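Local coordinates for cricket paralysis virus 1A protein (Cricket paralysis virus, PDB 6C3R), which suppresses antiviral RNA silencing in insect cells by inactivating host AGO2 and recruiting a ubiquitin ligase complex that promotes AGO2 degradation, at residues F120-L125 against R133-K138; E78-L83 against P110-D115. All blocks are in the same frame, centred on the assembly; numbering follows the deposited sequence.

Interaction 1 (F120-L125 against R133-K138)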
# COMPACT_ATOMS: atom_id res chain seq x y z
N PHE A 120 8.40 -4.53 23.86
CA PHE A 120 9.11 -4.82 22.60
C PHE A 120 9.36 -6.30 22.35
O PHE A 120 9.51 -6.72 21.21
CB PHE A 120 10.44 -4.05 22.51
CG PHE A 120 10.25 -2.63 22.12
CD1 PHE A 120 9.95 -2.31 20.81
CD2 PHE A 120 10.28 -1.62 23.06
CE1 PHE A 120 9.72 -1.00 20.44
CE2 PHE A 120 10.05 -0.31 22.70
CZ PHE A 120 9.77 -0.00 21.39
N GLN A 121 9.43 -7.06 23.43
CA GLN A 121 9.54 -8.51 23.37
C GLN A 121 8.21 -9.14 22.87
O GLN A 121 8.22 -10.08 22.06
CB GLN A 121 9.97 -9.04 24.75
CG GLN A 121 10.56 -10.43 24.73
CD GLN A 121 11.93 -10.48 24.07
OE1 GLN A 121 12.93 -10.10 24.69
NE2 GLN A 121 11.98 -10.98 22.83
N GLN A 122 7.07 -8.60 23.32
CA GLN A 122 5.78 -9.04 22.81
C GLN A 122 5.52 -8.59 21.38
O GLN A 122 5.03 -9.39 20.56
CB GLN A 122 4.64 -8.57 23.67
CG GLN A 122 3.27 -9.05 23.17
CD GLN A 122 3.13 -10.56 22.90
OE1 GLN A 122 3.87 -11.39 23.44
NE2 GLN A 122 2.14 -10.92 22.06
N TRP A 123 5.81 -7.33 21.07
CA TRP A 123 5.81 -6.86 19.70
C TRP A 123 6.35 -7.90 18.71
O TRP A 123 5.78 -8.07 17.63
CB TRP A 123 6.65 -5.59 19.61
CG TRP A 123 7.11 -5.24 18.23
CD1 TRP A 123 8.31 -5.56 17.65
CD2 TRP A 123 6.39 -4.49 17.26
NE1 TRP A 123 8.36 -5.07 16.37
CE2 TRP A 123 7.19 -4.41 16.11
CE3 TRP A 123 5.14 -3.88 17.25
CZ2 TRP A 123 6.78 -3.73 14.96
CZ3 TRP A 123 4.73 -3.19 16.11
CH2 TRP A 123 5.54 -3.13 14.98
N LYS A 124 7.45 -8.59 19.06
CA LYS A 124 8.09 -9.55 18.15
C LYS A 124 7.26 -10.79 17.84
O LYS A 124 7.47 -11.44 16.82
CB LYS A 124 9.43 -10.04 18.72
CG LYS A 124 10.55 -9.02 18.70
CD LYS A 124 11.87 -9.68 19.06
CE LYS A 124 12.46 -10.45 17.90
NZ LYS A 124 13.86 -10.83 18.21
N LEU A 125 6.35 -11.13 18.74
CA LEU A 125 5.55 -12.34 18.63
C LEU A 125 4.19 -12.16 17.96
O LEU A 125 3.46 -13.14 17.81
CB LEU A 125 5.34 -12.91 20.03
CG LEU A 125 6.64 -13.26 20.77
CD1 LEU A 125 6.36 -13.46 22.26
CD2 LEU A 125 7.28 -14.48 20.13
N ARG A 133 -4.10 -5.52 16.22
CA ARG A 133 -5.12 -4.56 16.63
C ARG A 133 -5.37 -4.61 18.14
O ARG A 133 -5.54 -3.57 18.78
CB ARG A 133 -6.42 -4.76 15.84
CG ARG A 133 -7.57 -3.84 16.26
CD ARG A 133 -8.66 -3.70 15.19
NE ARG A 133 -9.21 -5.00 14.74
CZ ARG A 133 -8.98 -5.58 13.56
NH1 ARG A 133 -8.21 -5.03 12.62
NH2 ARG A 133 -9.55 -6.76 13.30
N ALA A 134 -5.39 -5.81 18.70
CA ALA A 134 -5.63 -5.99 20.13
C ALA A 134 -4.45 -5.48 20.96
O ALA A 134 -4.62 -4.78 21.96
CB ALA A 134 -5.91 -7.45 20.44
N PHE A 135 -3.26 -5.86 20.51
CA PHE A 135 -2.00 -5.42 21.11
C PHE A 135 -1.85 -3.90 21.17
O PHE A 135 -1.43 -3.37 22.20
CB PHE A 135 -0.82 -6.00 20.34
CG PHE A 135 0.52 -5.71 20.97
CD1 PHE A 135 0.81 -6.16 22.26
CD2 PHE A 135 1.49 -5.02 20.28
CE1 PHE A 135 2.03 -5.90 22.83
CE2 PHE A 135 2.72 -4.76 20.85
CZ PHE A 135 3.00 -5.20 22.13
N LEU A 136 -2.18 -3.22 20.09
CA LEU A 136 -2.08 -1.75 20.04
C LEU A 136 -3.33 -0.94 20.49
O LEU A 136 -3.30 0.29 20.45
CB LEU A 136 -1.64 -1.29 18.64
CG LEU A 136 -0.32 -1.86 18.10
CD1 LEU A 136 -0.12 -1.39 16.67
CD2 LEU A 136 0.88 -1.48 18.98
N ARG A 137 -4.40 -1.61 20.92
CA ARG A 137 -5.61 -0.89 21.36
C ARG A 137 -5.33 -0.01 22.57
O ARG A 137 -4.66 -0.43 23.51
CB ARG A 137 -6.77 -1.83 21.68
CG ARG A 137 -8.02 -1.06 22.11
CD ARG A 137 -9.32 -1.81 21.87
NE ARG A 137 -9.82 -1.69 20.49
CZ ARG A 137 -9.75 -2.63 19.54
NH1 ARG A 137 -9.18 -3.82 19.76
NH2 ARG A 137 -10.25 -2.37 18.33
N LYS A 138 -5.87 1.20 22.53
CA LYS A 138 -5.64 2.19 23.58
C LYS A 138 -6.38 1.86 24.86
O LYS A 138 -7.48 2.36 25.11
CB LYS A 138 -6.05 3.58 23.11
CG LYS A 138 -5.25 4.11 21.94
CD LYS A 138 -5.30 5.63 21.88
CE LYS A 138 -6.71 6.17 21.70
NZ LYS A 138 -6.73 7.65 21.75
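F135 reaches from helix 129-136 across to helix 117-123 and lays the outer end of its ring against Q122 and the start of W123. The ring gets there because CG stands anti to the backbone N (chi1 -174°), which extends the side chain from its own helix toward the other. Q122 answers with its aliphatic part: CG lies 3.4 Å from F135 CE1, and CB is 3.8 Å from the same carbon. The side chains pass in opposite senses, and the bend at chi2 (52°) swings the amide off to one side beyond CG. Its plane stands 63° from the ring, so the two flat groups are not stacked; methylenes rather than the polar end do the touching. Glutamine suits this partly exposed place, since it offers carbons to the ring while carrying a polar end.

Farther round the ring, F135 CZ approaches the W123 backbone, 3.7 Å from W123 N, and F135 CE2 is 3.9 Å from W123 CA. The same CE2 meets W123 CB at 4.2 Å, near the plane of the indole and at its edge. W123 itself is buried, with its NE1 hydrogen-bonded to L21 O and its ring edge-to-face with F28. F135 is also stacked on W119, one turn earlier; a flat apolar ring can pack on W119, the Q122 methylenes and W123 together. This is the packing of two successive helices near the C-terminus, joined by a short connection. Helix 129-136 also carries R133, a residue involved in inhibiting stress granule formation, which does not touch 120-125 but leans on W85 of helix 77-90.

Interaction 2 (E78-L83 against P110-D115)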
# COMPACT_ATOMS: atom_id res chain seq x y z
N GLU A 78 -0.20 5.16 25.60
CA GLU A 78 -1.33 4.61 24.86
C GLU A 78 -1.56 5.44 23.61
O GLU A 78 -1.94 4.94 22.54
CB GLU A 78 -2.59 4.62 25.74
CG GLU A 78 -2.41 3.89 27.07
CD GLU A 78 -2.15 2.41 26.89
OE1 GLU A 78 -1.35 1.87 27.67
OE2 GLU A 78 -2.73 1.78 25.97
N GLU A 79 -1.34 6.73 23.74
CA GLU A 79 -1.35 7.61 22.59
C GLU A 79 -0.19 7.35 21.66
O GLU A 79 -0.33 7.46 20.47
CB GLU A 79 -1.35 9.06 23.06
CG GLU A 79 -2.64 9.42 23.77
CD GLU A 79 -3.84 9.36 22.85
OE1 GLU A 79 -4.89 8.82 23.27
OE2 GLU A 79 -3.74 9.85 21.71
N TRP A 80 0.95 6.99 22.22
CA TRP A 80 2.07 6.54 21.42
C TRP A 80 1.67 5.29 20.63
O TRP A 80 1.95 5.21 19.43
CB TRP A 80 3.27 6.24 22.29
CG TRP A 80 4.47 5.78 21.48
CD1 TRP A 80 5.35 6.57 20.80
CD2 TRP A 80 4.89 4.44 21.25
NE1 TRP A 80 6.29 5.80 20.18
CE2 TRP A 80 6.03 4.48 20.45
CE3 TRP A 80 4.40 3.20 21.65
CZ2 TRP A 80 6.71 3.33 20.04
CZ3 TRP A 80 5.08 2.05 21.24
CH2 TRP A 80 6.22 2.12 20.45
N LYS A 81 1.05 4.33 21.30
CA LYS A 81 0.63 3.11 20.63
C LYS A 81 -0.36 3.35 19.53
O LYS A 81 -0.29 2.68 18.50
CB LYS A 81 0.01 2.14 21.61
CG LYS A 81 1.05 1.33 22.37
CD LYS A 81 0.46 0.77 23.65
CE LYS A 81 -0.73 -0.14 23.41
NZ LYS A 81 -1.48 -0.32 24.69
N GLY A 82 -1.28 4.29 19.73
CA GLY A 82 -2.23 4.65 18.68
C GLY A 82 -1.54 5.17 17.44
O GLY A 82 -2.00 4.90 16.34
N LEU A 83 -0.44 5.90 17.59
CA LEU A 83 0.36 6.34 16.45
C LEU A 83 0.97 5.15 15.72
O LEU A 83 0.93 5.07 14.51
CB LEU A 83 1.50 7.28 16.87
CG LEU A 83 1.20 8.69 17.39
CD1 LEU A 83 2.43 9.29 18.04
CD2 LEU A 83 0.72 9.57 16.25
N PRO A 110 16.69 5.01 22.64
CA PRO A 110 17.13 4.00 23.59
C PRO A 110 16.50 4.06 24.97
O PRO A 110 16.27 3.04 25.60
CB PRO A 110 18.62 4.28 23.72
CG PRO A 110 18.99 4.92 22.44
CD PRO A 110 17.83 5.80 22.15
N ARG A 111 16.24 5.25 25.47
CA ARG A 111 15.62 5.39 26.78
C ARG A 111 14.22 4.74 26.72
O ARG A 111 13.83 4.00 27.62
CB ARG A 111 15.57 6.87 27.17
CG ARG A 111 15.01 7.20 28.54
CD ARG A 111 15.91 6.82 29.72
NE ARG A 111 15.60 5.45 30.17
CZ ARG A 111 16.44 4.43 30.35
NH1 ARG A 111 17.75 4.55 30.18
NH2 ARG A 111 15.95 3.26 30.73
N PHE A 112 13.50 5.00 25.64
CA PHE A 112 12.15 4.51 25.48
C PHE A 112 12.08 2.99 25.32
O PHE A 112 11.21 2.33 25.91
CB PHE A 112 11.53 5.18 24.26
CG PHE A 112 10.09 4.86 24.07
CD1 PHE A 112 9.70 3.73 23.37
CD2 PHE A 112 9.12 5.71 24.59
CE1 PHE A 112 8.37 3.43 23.19
CE2 PHE A 112 7.79 5.41 24.41
CZ PHE A 112 7.41 4.28 23.72
N PHE A 113 12.99 2.46 24.49
CA PHE A 113 13.15 1.02 24.32
C PHE A 113 13.40 0.31 25.64
O PHE A 113 12.81 -0.72 25.91
CB PHE A 113 14.29 0.71 23.36
CG PHE A 113 14.69 -0.74 23.33
CD1 PHE A 113 13.80 -1.70 22.85
CD2 PHE A 113 15.94 -1.16 23.79
CE1 PHE A 113 14.17 -3.05 22.82
CE2 PHE A 113 16.31 -2.50 23.75
CZ PHE A 113 15.42 -3.44 23.26
N MET A 114 14.25 0.89 26.47
CA MET A 114 14.62 0.29 27.74
C MET A 114 13.67 0.58 28.88
O MET A 114 13.72 -0.12 29.88
CB MET A 114 16.04 0.70 28.09
CG MET A 114 17.03 0.16 27.07
SD MET A 114 18.75 0.32 27.56
CE MET A 114 18.90 2.09 27.80
N ASP A 115 12.79 1.57 28.76
CA ASP A 115 11.62 1.63 29.65
C ASP A 115 10.50 0.66 29.27
O ASP A 115 9.54 0.55 30.02
CB ASP A 115 11.07 3.06 29.75
CG ASP A 115 12.04 4.01 30.44
OD1 ASP A 115 12.92 3.53 31.17
OD2 ASP A 115 11.94 5.25 30.25
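The first torsions of W80 (chi1 -179°) and F112 (chi1 -174°) both point the ring out from its helix, and the two rings meet from opposite directions. These long reaches bridge helices that are otherwise well apart: the nearest CA atoms, those of W80 and F112 themselves, are separated by 11.1 Å. The phenyl ring presents its far end to one face of the indole. F112 CZ sits over the centre of the tryptophan ring system, 3.5 Å from W80 CD2 and 3.6 Å from W80 CE2, while F112 CE1 lies over the six-membered part, 3.6 Å from W80 CZ2. With the planes at 47° and the centroids of the phenyl and the six-membered indole ring 4.6 Å apart, the rings meet obliquely. Tryptophan gives a broad apolar face for the smaller ring to lean on, and phenylalanine adds no polar atom to this buried place. The one polar atom of the indole, NE1, is hydrogen-bonded to I66 O.

Two salt bridges lie within the segments, K81 NZ to E78 OE2 at 2.8 Å and R111 NH2 to D115 OD1 at 3.1 Å; R111 also bridges to E5 of helix 2-16. The aromatic pair joins helix 77-90 to the short helix 110-114, which comes one residue after strand 104-108. Helix 53-70 borders it through T69 against W80 and S70 against F112, W119 of helix 117-123 meets W80 edge-to-face, and F28 of strand 26-30 touches the indole as well.

Both segments of interaction 2 precede those of interaction 1 in the chain, and the centres of the two contacts lie about 12 Å apart. Helices 110-114 and 117-123, one from each contact, are consecutive. W119 on the latter is shared, having a ring of each contact as its neighbour. The contacts also touch directly: K138 NZ forms a salt bridge with E79 OE1 at 2.7 Å, tying the segment after helix 129-136 to helix 77-90. Together they join three helices of the C-terminal part to helix 77-90, beside strand 26-30 of the small parallel sheet, so that W119 links the buried W80-F112 pair to the partly exposed F135.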